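Local coordinates for protein chitinase (Paenibacillus sp. FPU-7, PDB 5GZT) that probably breaks down chitin by random endo-hydrolysis of the beta-1,4 linkages between its N-acetylglucosamine units, at residues A981-V986 with A1020-G1025; T1089-D1092 with Y1098-E1101; T1065-N1070 with A1074-N1079. All coordinates share one frame; numbering follows the deposited sequence.

Interaction 1. Residues A981-V986 with A1020-G1025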
ATOM      1  N   ALA B 981       3.084 -11.771  27.252  1.00 34.74           N
ATOM      2  CA  ALA B 981       1.777 -11.841  26.545  1.00 31.37           C
ATOM      3  C   ALA B 981       0.735 -12.535  27.421  1.00 31.99           C
ATOM      4  O   ALA B 981       1.042 -12.965  28.565  1.00 30.43           O
ATOM      5  CB  ALA B 981       1.921 -12.519  25.172  1.00 28.17           C
ATOM      6  N   HIS B 982      -0.530 -12.564  26.936  1.00 29.92           N
ATOM      7  CA  HIS B 982      -1.614 -13.080  27.763  1.00 28.46           C
ATOM      8  C   HIS B 982      -1.678 -14.606  27.545  1.00 26.76           C
ATOM      9  O   HIS B 982      -1.710 -15.083  26.356  1.00 26.89           O
ATOM     10  CB  HIS B 982      -2.903 -12.483  27.328  1.00 28.79           C
ATOM     11  CG  HIS B 982      -2.968 -10.997  27.487  1.00 27.72           C
ATOM     12  ND1 HIS B 982      -2.904 -10.375  28.718  1.00 24.97           N
ATOM     13  CD2 HIS B 982      -3.183 -10.016  26.571  1.00 27.42           C
ATOM     14  CE1 HIS B 982      -3.015  -9.071  28.551  1.00 24.61           C
ATOM     15  NE2 HIS B 982      -3.225  -8.831  27.266  1.00 27.35           N
ATOM     16  N   GLN B 983      -1.595 -15.322  28.650  1.00 23.90           N
ATOM     17  CA  GLN B 983      -1.626 -16.823  28.632  1.00 25.61           C
ATOM     18  C   GLN B 983      -3.032 -17.415  28.474  1.00 24.50           C
ATOM     19  O   GLN B 983      -3.142 -18.564  28.060  1.00 29.23           O
ATOM     20  CB  GLN B 983      -0.953 -17.431  29.863  1.00 23.63           C
ATOM     21  CG  GLN B 983      -1.657 -17.241  31.214  1.00 24.36           C
ATOM     22  CD  GLN B 983      -2.179 -18.530  31.871  1.00 26.49           C
ATOM     23  OE1 GLN B 983      -2.343 -19.621  31.209  1.00 27.98           O
ATOM     24  NE2 GLN B 983      -2.509 -18.406  33.153  1.00 27.16           N
ATOM     25  N   ALA B 984      -4.067 -16.621  28.748  1.00 23.41           N
ATOM     26  CA  ALA B 984      -5.432 -17.087  28.818  1.00 25.01           C
ATOM     27  C   ALA B 984      -6.488 -16.094  28.317  1.00 25.06           C
ATOM     28  O   ALA B 984      -7.673 -16.200  28.670  1.00 24.50           O
ATOM     29  CB  ALA B 984      -5.735 -17.441  30.248  1.00 25.65           C
ATOM     30  N   SER B 985      -6.099 -15.145  27.466  1.00 23.36           N
ATOM     31  CA  SER B 985      -7.027 -14.042  27.159  1.00 23.89           C
ATOM     32  C   SER B 985      -8.251 -14.498  26.380  1.00 22.38           C
ATOM     33  O   SER B 985      -8.123 -15.260  25.395  1.00 24.75           O
ATOM     34  CB  SER B 985      -6.327 -12.956  26.357  1.00 23.14           C
ATOM     35  OG  SER B 985      -5.764 -13.461  25.171  1.00 26.62           O
ATOM     36  N   VAL B 986      -9.414 -13.985  26.763  1.00 22.15           N
ATOM     37  CA  VAL B 986     -10.638 -14.298  26.068  1.00 22.91           C
ATOM     38  C   VAL B 986     -10.735 -13.723  24.648  1.00 24.49           C
ATOM     39  O   VAL B 986     -11.146 -14.498  23.738  1.00 22.39           O
ATOM     40  CB  VAL B 986     -11.866 -14.073  26.927  1.00 28.72           C
ATOM     41  CG1 VAL B 986     -11.817 -12.760  27.683  1.00 28.75           C
ATOM     42  CG2 VAL B 986     -13.148 -14.209  26.121  1.00 30.38           C
ATOM     43  N   ALA B1020      -8.513 -20.761  33.689  1.00 24.72           N
ATOM     44  CA  ALA B1020      -7.352 -21.285  34.432  1.00 26.33           C
ATOM     45  C   ALA B1020      -7.309 -20.570  35.775  1.00 27.94           C
ATOM     46  O   ALA B1020      -7.245 -19.324  35.821  1.00 29.35           O
ATOM     47  CB  ALA B1020      -6.099 -20.967  33.688  1.00 27.33           C
ATOM     48  N   PHE B1021      -7.240 -21.329  36.855  1.00 24.87           N
ATOM     49  CA  PHE B1021      -7.138 -20.741  38.200  1.00 22.99           C
ATOM     50  C   PHE B1021      -5.656 -20.611  38.665  1.00 22.27           C
ATOM     51  O   PHE B1021      -5.350 -20.714  39.855  1.00 24.47           O
ATOM     52  CB  PHE B1021      -7.913 -21.561  39.191  1.00 18.76           C
ATOM     53  CG  PHE B1021      -9.418 -21.448  39.083  1.00 20.13           C
ATOM     54  CD1 PHE B1021     -10.077 -20.801  38.022  1.00 19.77           C
ATOM     55  CD2 PHE B1021     -10.195 -22.038  40.056  1.00 18.51           C
ATOM     56  CE1 PHE B1021     -11.464 -20.789  37.968  1.00 18.93           C
ATOM     57  CE2 PHE B1021     -11.584 -21.979  40.012  1.00 20.60           C
ATOM     58  CZ  PHE B1021     -12.207 -21.340  38.972  1.00 19.03           C
ATOM     59  N   TYR B1022      -4.755 -20.451  37.722  1.00 24.01           N
ATOM     60  CA  TYR B1022      -3.340 -20.291  38.015  1.00 26.72           C
ATOM     61  C   TYR B1022      -2.794 -19.324  37.007  1.00 27.16           C
ATOM     62  O   TYR B1022      -3.362 -19.154  35.896  1.00 30.75           O
ATOM     63  CB  TYR B1022      -2.540 -21.617  37.942  1.00 23.68           C
ATOM     64  CG  TYR B1022      -2.581 -22.308  36.579  1.00 26.71           C
ATOM     65  CD1 TYR B1022      -3.643 -23.200  36.231  1.00 30.20           C
ATOM     66  CD2 TYR B1022      -1.603 -22.090  35.642  1.00 28.20           C
ATOM     67  CE1 TYR B1022      -3.707 -23.822  34.983  1.00 28.65           C
ATOM     68  CE2 TYR B1022      -1.661 -22.711  34.386  1.00 33.50           C
ATOM     69  CZ  TYR B1022      -2.718 -23.571  34.066  1.00 32.74           C
ATOM     70  OH  TYR B1022      -2.708 -24.150  32.820  1.00 38.25           O
ATOM     71  N   ALA B1023      -1.609 -18.798  37.331  1.00 29.75           N
ATOM     72  CA  ALA B1023      -0.904 -17.855  36.469  1.00 26.60           C
ATOM     73  C   ALA B1023       0.312 -18.384  35.790  1.00 26.80           C
ATOM     74  O   ALA B1023       0.858 -19.420  36.133  1.00 31.42           O
ATOM     75  CB  ALA B1023      -0.508 -16.649  37.295  1.00 27.37           C
ATOM     76  N   ARG B1024       0.756 -17.629  34.807  1.00 25.80           N
ATOM     77  CA  ARG B1024       2.109 -17.761  34.233  1.00 26.31           C
ATOM     78  C   ARG B1024       2.715 -16.378  34.215  1.00 30.39           C
ATOM     79  O   ARG B1024       2.045 -15.408  34.525  1.00 35.20           O
ATOM     80  CB  ARG B1024       2.084 -18.379  32.843  1.00 27.89           C
ATOM     81  CG  ARG B1024       1.658 -19.853  32.874  1.00 29.46           C
ATOM     82  CD  ARG B1024       1.664 -20.463  31.473  1.00 33.53           C
ATOM     83  NE  ARG B1024       1.206 -21.842  31.557  1.00 33.53           N
ATOM     84  CZ  ARG B1024       1.935 -22.868  32.027  1.00 38.66           C
ATOM     85  NH1 ARG B1024       3.220 -22.736  32.354  1.00 35.15           N
ATOM     86  NH2 ARG B1024       1.380 -24.065  32.130  1.00 34.45           N
ATOM     87  N   GLY B1025       4.003 -16.276  33.950  1.00 35.56           N
ATOM     88  CA  GLY B1025       4.679 -14.983  34.155  1.00 35.23           C
ATOM     89  C   GLY B1025       6.130 -14.971  33.698  1.00 39.07           C
ATOM     90  O   GLY B1025       6.617 -15.987  33.220  1.00 31.61           O
TER
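Gln983 and two of its neighbours across the contact, Tyr1022 and Arg1024, converge on Asp971, a residue outside both segments: its OD1 is gripped by the hydroxyl of Tyr1022 and by the charged NE of Arg1024, while its backbone N is bonded to Gln983 OE1. The carboxamide is used at both ends, because Gln983 NE2 turns the other way and reaches the carbonyl oxygen of Tyr1022 at 3.0 Å. That second bond is weak, bent to 123° at the hydrogen. The glutamine gets there by a folded route: CG sits between the backbone N and the carbonyl carbon (chi1 69°), and the chain bends again at chi2. Arg1024, by contrast, is stretched from CG to NE and crosses the glutamine at about a right angle, its CG 4.2 Å from Gln983 CD. The amide and guanidinium planes are likewise almost perpendicular, 85° apart, and OE1 meets the guanidinium at its edge rather than over a face. Beside them the methyl of Ala1020 lies over one face of the Tyr1022 ring. The chemistry is consistent with a mostly buried shell of partners that holds Asp971 in place after the sixth strand of this family 18 barrel, where relatives carry a substrate-facing Tyr-Asp pair, with the direct bond between the segments contributing little.

Interaction 2. Residues T1089-D1092 with Y1098-E1101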
ATOM      1  N   THR B1089       0.372 -13.111  34.091  1.00 30.38           N
ATOM      2  CA  THR B1089      -0.825 -13.243  33.241  1.00 30.15           C
ATOM      3  C   THR B1089      -1.657 -14.374  33.770  1.00 30.31           C
ATOM      4  O   THR B1089      -1.136 -15.483  34.037  1.00 28.07           O
ATOM      5  CB  THR B1089      -0.441 -13.450  31.783  1.00 29.66           C
ATOM      6  OG1 THR B1089      -1.571 -13.888  31.028  1.00 29.39           O
ATOM      7  CG2 THR B1089       0.761 -14.412  31.616  1.00 30.92           C
ATOM      8  N   TYR B1090      -2.921 -14.069  33.994  1.00 27.01           N
ATOM      9  CA  TYR B1090      -3.792 -14.950  34.751  1.00 26.63           C
ATOM     10  C   TYR B1090      -5.250 -14.699  34.385  1.00 26.16           C
ATOM     11  O   TYR B1090      -5.507 -13.721  33.618  1.00 23.93           O
ATOM     12  CB  TYR B1090      -3.539 -14.779  36.271  1.00 28.14           C
ATOM     13  CG  TYR B1090      -3.907 -13.444  36.851  1.00 27.30           C
ATOM     14  CD1 TYR B1090      -3.175 -12.278  36.540  1.00 27.16           C
ATOM     15  CD2 TYR B1090      -4.957 -13.323  37.718  1.00 27.88           C
ATOM     16  CE1 TYR B1090      -3.539 -11.042  37.056  1.00 27.52           C
ATOM     17  CE2 TYR B1090      -5.311 -12.084  38.287  1.00 29.54           C
ATOM     18  CZ  TYR B1090      -4.607 -10.943  37.957  1.00 32.35           C
ATOM     19  OH  TYR B1090      -5.018  -9.731  38.502  1.00 27.68           O
ATOM     20  N   ASP B1091      -6.192 -15.537  34.898  1.00 24.65           N
ATOM     21  CA  ASP B1091      -7.624 -15.230  34.864  1.00 24.03           C
ATOM     22  C   ASP B1091      -8.038 -14.727  36.202  1.00 25.44           C
ATOM     23  O   ASP B1091      -7.644 -15.313  37.174  1.00 27.00           O
ATOM     24  CB  ASP B1091      -8.552 -16.479  34.573  1.00 26.01           C
ATOM     25  CG  ASP B1091      -8.811 -16.715  33.081  1.00 27.34           C
ATOM     26  OD1 ASP B1091      -8.970 -15.703  32.344  1.00 22.46           O
ATOM     27  OD2 ASP B1091      -8.711 -17.915  32.641  1.00 24.73           O
ATOM     28  N   ASP B1092      -8.966 -13.763  36.243  1.00 25.99           N
ATOM     29  CA  ASP B1092      -9.584 -13.316  37.516  1.00 28.12           C
ATOM     30  C   ASP B1092     -11.070 -13.276  37.433  1.00 26.75           C
ATOM     31  O   ASP B1092     -11.645 -13.817  36.454  1.00 25.90           O
ATOM     32  CB  ASP B1092      -8.991 -11.965  38.001  1.00 28.56           C
ATOM     33  CG  ASP B1092      -9.495 -10.746  37.200  1.00 34.16           C
ATOM     34  OD1 ASP B1092     -10.244 -10.925  36.195  1.00 28.87           O
ATOM     35  OD2 ASP B1092      -9.075  -9.618  37.583  1.00 32.20           O
ATOM     36  N   TYR B1098     -16.205 -12.544  31.574  1.00 20.40           N
ATOM     37  CA  TYR B1098     -16.260 -12.370  30.137  1.00 20.92           C
ATOM     38  C   TYR B1098     -16.197 -13.750  29.343  1.00 21.19           C
ATOM     39  O   TYR B1098     -16.714 -13.822  28.255  1.00 20.14           O
ATOM     40  CB  TYR B1098     -15.154 -11.459  29.680  1.00 26.62           C
ATOM     41  CG  TYR B1098     -15.475  -9.960  29.851  1.00 29.12           C
ATOM     42  CD1 TYR B1098     -16.172  -9.295  28.904  1.00 34.23           C
ATOM     43  CD2 TYR B1098     -14.995  -9.237  30.930  1.00 30.94           C
ATOM     44  CE1 TYR B1098     -16.469  -7.937  29.051  1.00 39.00           C
ATOM     45  CE2 TYR B1098     -15.298  -7.880  31.123  1.00 33.45           C
ATOM     46  CZ  TYR B1098     -16.006  -7.233  30.155  1.00 34.54           C
ATOM     47  OH  TYR B1098     -16.288  -5.924  30.246  1.00 36.58           O
ATOM     48  N   LYS B1099     -15.461 -14.750  29.863  1.00 19.31           N
ATOM     49  CA  LYS B1099     -15.430 -16.138  29.260  1.00 21.10           C
ATOM     50  C   LYS B1099     -16.816 -16.723  29.280  1.00 19.97           C
ATOM     51  O   LYS B1099     -17.263 -17.275  28.291  1.00 19.67           O
ATOM     52  CB  LYS B1099     -14.460 -17.020  30.009  1.00 21.37           C
ATOM     53  CG  LYS B1099     -13.030 -16.625  29.613  1.00 22.29           C
ATOM     54  CD  LYS B1099     -11.952 -17.501  30.219  1.00 23.70           C
ATOM     55  CE  LYS B1099     -10.620 -17.093  29.587  1.00 23.01           C
ATOM     56  NZ  LYS B1099      -9.481 -17.919  30.044  1.00 22.08           N
ATOM     57  N   ALA B1100     -17.499 -16.516  30.382  1.00 18.46           N
ATOM     58  CA  ALA B1100     -18.825 -16.990  30.584  1.00 20.61           C
ATOM     59  C   ALA B1100     -19.866 -16.288  29.675  1.00 22.20           C
ATOM     60  O   ALA B1100     -20.774 -16.909  29.073  1.00 17.63           O
ATOM     61  CB  ALA B1100     -19.206 -16.846  32.025  1.00 19.55           C
ATOM     62  N   GLU B1101     -19.660 -14.978  29.519  1.00 20.61           N
ATOM     63  CA  GLU B1101     -20.432 -14.191  28.617  1.00 18.92           C
ATOM     64  C   GLU B1101     -20.210 -14.609  27.182  1.00 17.26           C
ATOM     65  O   GLU B1101     -21.165 -14.692  26.457  1.00 17.29           O
ATOM     66  CB  GLU B1101     -20.077 -12.694  28.777  1.00 21.53           C
ATOM     67  CG  GLU B1101     -20.899 -11.794  27.861  1.00 27.09           C
ATOM     68  CD  GLU B1101     -20.696 -10.321  28.193  1.00 29.32           C
ATOM     69  OE1 GLU B1101     -21.659  -9.638  28.515  1.00 44.77           O
ATOM     70  OE2 GLU B1101     -19.573  -9.910  28.153  1.00 25.88           O
TER
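The alpha carbons of Asp1091 and Lys1099 stand 9.7 Å apart, one on the loop that leads into helix 1093-1106 and the other on that helix, so the gap is closed by side chains alone. It is closed by a buried salt bridge from the loop before a barrel helix to a lysine in its second turn. In the TIM barrel of family 18, this helix follows the insertion after the seventh strand and runs down to the eighth, 1110-1114. The two residues approach from opposite directions. Lys1099 is extended beyond CG, each later torsion near 180°, which carries its ammonium the full length of the chain to the carboxylate. Asp1091 has CG beside its own backbone N (chi1 -89°) and offers the syn lone pair of OD2, on the side of its other oxygen; NZ lies 2.7 Å from OD2 and 3.2 Å from OD1. Three acceptors surround the ammonium, since NZ also bonds the carbonyl oxygens of Ala984 and Gly1018. The carboxylate is equally well occupied: OD2 accepts the backbone N of Ala1020, and OD1 is bonded to the hydroxyl of Ser1095 in the first turn of the helix. The nearby helix start, where Asp1092 holds the N-cap, would be expected to steady the negative charge of Asp1091. Carbon joins the contact as well, with CE of Lys1099 lying 3.5 Å from OD1 of Asp1091.

Interaction 3. Residues T1065-N1070 with A1074-N1079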
ATOM      1  N   THR B1065       0.965  -4.168  40.728  1.00 37.50           N
ATOM      2  CA  THR B1065      -0.249  -3.461  40.315  1.00 40.40           C
ATOM      3  C   THR B1065      -1.003  -4.266  39.226  1.00 39.16           C
ATOM      4  O   THR B1065      -0.370  -4.842  38.296  1.00 31.89           O
ATOM      5  CB  THR B1065       0.090  -2.050  39.778  1.00 39.79           C
ATOM      6  OG1 THR B1065       1.011  -1.417  40.691  1.00 54.23           O
ATOM      7  CG2 THR B1065      -1.168  -1.207  39.602  1.00 37.25           C
ATOM      8  N   ARG B1066      -2.330  -4.273  39.370  1.00 40.33           N
ATOM      9  CA  ARG B1066      -3.253  -4.954  38.458  1.00 35.91           C
ATOM     10  C   ARG B1066      -3.554  -4.015  37.313  1.00 34.48           C
ATOM     11  O   ARG B1066      -3.995  -2.930  37.536  1.00 35.80           O
ATOM     12  CB  ARG B1066      -4.551  -5.351  39.149  1.00 33.97           C
ATOM     13  CG  ARG B1066      -5.547  -5.997  38.146  1.00 38.53           C
ATOM     14  CD  ARG B1066      -6.862  -6.379  38.796  1.00 41.06           C
ATOM     15  NE  ARG B1066      -7.814  -7.060  37.900  1.00 38.47           N
ATOM     16  CZ  ARG B1066      -8.598  -6.465  36.984  1.00 39.80           C
ATOM     17  NH1 ARG B1066      -8.511  -5.149  36.703  1.00 39.65           N
ATOM     18  NH2 ARG B1066      -9.472  -7.196  36.284  1.00 36.32           N
ATOM     19  N   TYR B1067      -3.273  -4.440  36.100  1.00 30.25           N
ATOM     20  CA  TYR B1067      -3.673  -3.755  34.878  1.00 35.54           C
ATOM     21  C   TYR B1067      -4.733  -4.601  34.083  1.00 36.58           C
ATOM     22  O   TYR B1067      -5.013  -5.771  34.433  1.00 32.46           O
ATOM     23  CB  TYR B1067      -2.428  -3.479  34.040  1.00 37.11           C
ATOM     24  CG  TYR B1067      -1.440  -2.553  34.779  1.00 41.81           C
ATOM     25  CD1 TYR B1067      -1.718  -1.164  34.951  1.00 38.11           C
ATOM     26  CD2 TYR B1067      -0.280  -3.074  35.370  1.00 37.44           C
ATOM     27  CE1 TYR B1067      -0.818  -0.349  35.658  1.00 42.69           C
ATOM     28  CE2 TYR B1067       0.629  -2.261  36.037  1.00 43.40           C
ATOM     29  CZ  TYR B1067       0.360  -0.903  36.173  1.00 43.71           C
ATOM     30  OH  TYR B1067       1.270  -0.152  36.829  1.00 48.17           O
ATOM     31  N   TRP B1068      -5.294  -3.985  33.036  1.00 32.00           N
ATOM     32  CA  TRP B1068      -6.361  -4.545  32.289  1.00 33.98           C
ATOM     33  C   TRP B1068      -6.167  -4.257  30.816  1.00 35.43           C
ATOM     34  O   TRP B1068      -6.187  -3.097  30.449  1.00 34.94           O
ATOM     35  CB  TRP B1068      -7.650  -3.954  32.802  1.00 32.25           C
ATOM     36  CG  TRP B1068      -8.888  -4.585  32.110  1.00 37.41           C
ATOM     37  CD1 TRP B1068      -9.659  -4.011  31.124  1.00 36.64           C
ATOM     38  CD2 TRP B1068      -9.421  -5.913  32.294  1.00 34.90           C
ATOM     39  NE1 TRP B1068     -10.658  -4.869  30.744  1.00 31.96           N
ATOM     40  CE2 TRP B1068     -10.540  -6.040  31.439  1.00 34.27           C
ATOM     41  CE3 TRP B1068      -9.117  -6.980  33.147  1.00 32.56           C
ATOM     42  CZ2 TRP B1068     -11.360  -7.198  31.422  1.00 31.03           C
ATOM     43  CZ3 TRP B1068      -9.946  -8.175  33.090  1.00 33.78           C
ATOM     44  CH2 TRP B1068     -11.037  -8.237  32.239  1.00 29.98           C
ATOM     45  N   ASP B1069      -5.924  -5.277  29.992  1.00 29.19           N
ATOM     46  CA  ASP B1069      -5.978  -5.138  28.526  1.00 30.12           C
ATOM     47  C   ASP B1069      -7.417  -5.218  28.045  1.00 36.03           C
ATOM     48  O   ASP B1069      -8.043  -6.299  27.956  1.00 32.80           O
ATOM     49  CB  ASP B1069      -5.070  -6.134  27.824  1.00 28.37           C
ATOM     50  CG  ASP B1069      -5.048  -5.954  26.347  1.00 27.70           C
ATOM     51  OD1 ASP B1069      -5.995  -5.346  25.770  1.00 30.74           O
ATOM     52  OD2 ASP B1069      -4.108  -6.491  25.706  1.00 25.33           O
ATOM     53  N   ASN B1070      -7.984  -4.051  27.730  1.00 33.16           N
ATOM     54  CA  ASN B1070      -9.406  -4.005  27.489  1.00 29.33           C
ATOM     55  C   ASN B1070      -9.752  -4.629  26.173  1.00 29.32           C
ATOM     56  O   ASN B1070     -10.857  -5.061  26.002  1.00 32.01           O
ATOM     57  CB  ASN B1070      -9.954  -2.577  27.564  1.00 34.07           C
ATOM     58  CG  ASN B1070     -11.467  -2.583  27.747  1.00 40.09           C
ATOM     59  OD1 ASN B1070     -11.996  -3.097  28.746  1.00 39.50           O
ATOM     60  ND2 ASN B1070     -12.179  -2.099  26.723  1.00 39.28           N
ATOM     61  N   ALA B1074      -8.399  -9.100  29.568  1.00 24.94           N
ATOM     62  CA  ALA B1074      -7.478  -9.891  30.339  1.00 26.06           C
ATOM     63  C   ALA B1074      -6.753  -9.040  31.337  1.00 26.92           C
ATOM     64  O   ALA B1074      -6.220  -7.971  30.953  1.00 27.07           O
ATOM     65  CB  ALA B1074      -6.449 -10.551  29.406  1.00 21.80           C
ATOM     66  N   PRO B1075      -6.635  -9.540  32.579  1.00 29.62           N
ATOM     67  CA  PRO B1075      -5.798  -8.893  33.562  1.00 27.85           C
ATOM     68  C   PRO B1075      -4.339  -9.336  33.533  1.00 30.96           C
ATOM     69  O   PRO B1075      -3.971 -10.426  33.000  1.00 29.91           O
ATOM     70  CB  PRO B1075      -6.421  -9.348  34.853  1.00 28.70           C
ATOM     71  CG  PRO B1075      -6.783 -10.800  34.538  1.00 29.25           C
ATOM     72  CD  PRO B1075      -7.256 -10.762  33.132  1.00 27.65           C
ATOM     73  N   TYR B1076      -3.497  -8.459  34.089  1.00 30.96           N
ATOM     74  CA  TYR B1076      -2.108  -8.748  34.312  1.00 32.24           C
ATOM     75  C   TYR B1076      -1.594  -7.936  35.475  1.00 38.11           C
ATOM     76  O   TYR B1076      -2.189  -6.935  35.851  1.00 41.58           O
ATOM     77  CB  TYR B1076      -1.226  -8.534  33.093  1.00 30.06           C
ATOM     78  CG  TYR B1076      -1.230  -7.160  32.418  1.00 32.74           C
ATOM     79  CD1 TYR B1076      -2.292  -6.745  31.632  1.00 36.41           C
ATOM     80  CD2 TYR B1076      -0.147  -6.297  32.526  1.00 33.87           C
ATOM     81  CE1 TYR B1076      -2.274  -5.499  30.980  1.00 33.98           C
ATOM     82  CE2 TYR B1076      -0.114  -5.069  31.877  1.00 36.25           C
ATOM     83  CZ  TYR B1076      -1.192  -4.669  31.110  1.00 33.78           C
ATOM     84  OH  TYR B1076      -1.186  -3.469  30.484  1.00 38.11           O
ATOM     85  N   LEU B1077      -0.498  -8.406  36.048  1.00 37.79           N
ATOM     86  CA  LEU B1077       0.143  -7.780  37.195  1.00 38.72           C
ATOM     87  C   LEU B1077       1.509  -7.351  36.705  1.00 40.31           C
ATOM     88  O   LEU B1077       2.110  -8.089  35.935  1.00 39.41           O
ATOM     89  CB  LEU B1077       0.311  -8.767  38.347  1.00 36.96           C
ATOM     90  CG  LEU B1077      -0.733  -8.885  39.451  1.00 37.93           C
ATOM     91  CD1 LEU B1077      -2.116  -8.425  39.123  1.00 35.66           C
ATOM     92  CD2 LEU B1077      -0.741 -10.281  40.066  1.00 39.42           C
ATOM     93  N   TYR B1078       1.979  -6.173  37.160  1.00 40.40           N
ATOM     94  CA  TYR B1078       3.384  -5.768  36.995  1.00 41.33           C
ATOM     95  C   TYR B1078       3.936  -5.270  38.349  1.00 41.77           C
ATOM     96  O   TYR B1078       3.213  -4.671  39.204  1.00 36.39           O
ATOM     97  CB  TYR B1078       3.552  -4.727  35.872  1.00 42.25           C
ATOM     98  CG  TYR B1078       5.016  -4.481  35.499  1.00 43.24           C
ATOM     99  CD1 TYR B1078       5.755  -5.464  34.873  1.00 37.10           C
ATOM    100  CD2 TYR B1078       5.667  -3.264  35.810  1.00 47.24           C
ATOM    101  CE1 TYR B1078       7.086  -5.296  34.582  1.00 41.14           C
ATOM    102  CE2 TYR B1078       7.026  -3.076  35.486  1.00 40.86           C
ATOM    103  CZ  TYR B1078       7.732  -4.093  34.880  1.00 42.40           C
ATOM    104  OH  TYR B1078       9.060  -3.975  34.503  1.00 36.59           O
ATOM    105  N   ASN B1079       5.181  -5.634  38.587  1.00 43.56           N
ATOM    106  CA  ASN B1079       5.921  -5.175  39.783  1.00 44.72           C
ATOM    107  C   ASN B1079       7.315  -4.815  39.240  1.00 43.72           C
ATOM    108  O   ASN B1079       8.111  -5.699  38.924  1.00 40.82           O
ATOM    109  CB  ASN B1079       5.984  -6.234  40.890  1.00 47.64           C
ATOM    110  CG  ASN B1079       6.751  -5.754  42.143  1.00 52.62           C
ATOM    111  OD1 ASN B1079       7.572  -4.842  42.081  1.00 49.89           O
ATOM    112  ND2 ASN B1079       6.460  -6.368  43.289  1.00 51.35           N
TER
HETATM  113  O   HOH W   1      -3.110  -2.943  28.816  1.00 38.69           O
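Tyr1067 and Tyr1076 mark the tight part of this beta hairpin. CB of Tyr1067 sits over the face of the Tyr1076 ring, 3.5 Å from its centroid and 18° off the normal, a CH-pi contact; the two rings meet obliquely, their centroids 5.7 Å apart. Tyr1076 brings its ring back over the partner strand because CG lies between the backbone N and the carbonyl carbon (chi1 56°). In the plane of that ring a water lies 2.6 Å from Tyr1076 OH, with Trp1068 O a weak second partner. The two tyrosines are also joined through the backbone, with Tyr1067 N donating to Tyr1076 O at 2.7 Å and Tyr1076 N returning a bond to Tyr1067 O. Like pairs of bonds link Thr1065 with Tyr1078 and Asp1069 with Ala1074, so all three hydrogen-bonded pairs of the antiparallel register are complete. On the other face of the sheet, the Trp1068 indole lies across the backbone of Ala1074, with CZ3 3.7 Å from Pro1075 CD. Its NE1 bonds Asn1070 OD1 at 3.0 Å, in the ring plane.

Toward Thr1065 and Arg1066, which are exposed, the fit slackens. Thr1065 touches little beyond the backbone. Arg1066 packs its CB 3.9 Å from Leu1077 CD1 and passes Pro1075, whose CB lies over one guanidinium face, before NH2 makes salt bridges to Asp1092 and Glu1094. The hairpin belongs to the insertion after the seventh barrel strand: 1065-1069 is an edge strand of this four-stranded sheet, 1086-1089 flanks 1074-1079, and helix 1093-1106 covers Trp1068 and Pro1075.

In the fold
All three contacts belong to the second family 18 barrel; interactions 1 and 2 tie loops and a barrel helix together beside the insertion sheet, while interaction 3 builds that sheet. Interactions 1 and 2 are buried and polar, their centres about 9 Å apart; Thr1089 OG1 bonds the backbone N of Gln983, so the loop 981-986 is held by both. Interaction 3 is larger and mixes backbone bonding with aromatic packing, grading from a buried strand to one exposed at its start. It meets interaction 1 where His982 NE2 bonds Asp1069 OD2, and interaction 2 where Arg1066 pairs with Asp1092. Polar side-chain bonds, some of them charged, thus serve the junctions between loop, helix and sheet, whereas backbone bonds and rings build the sheet itself.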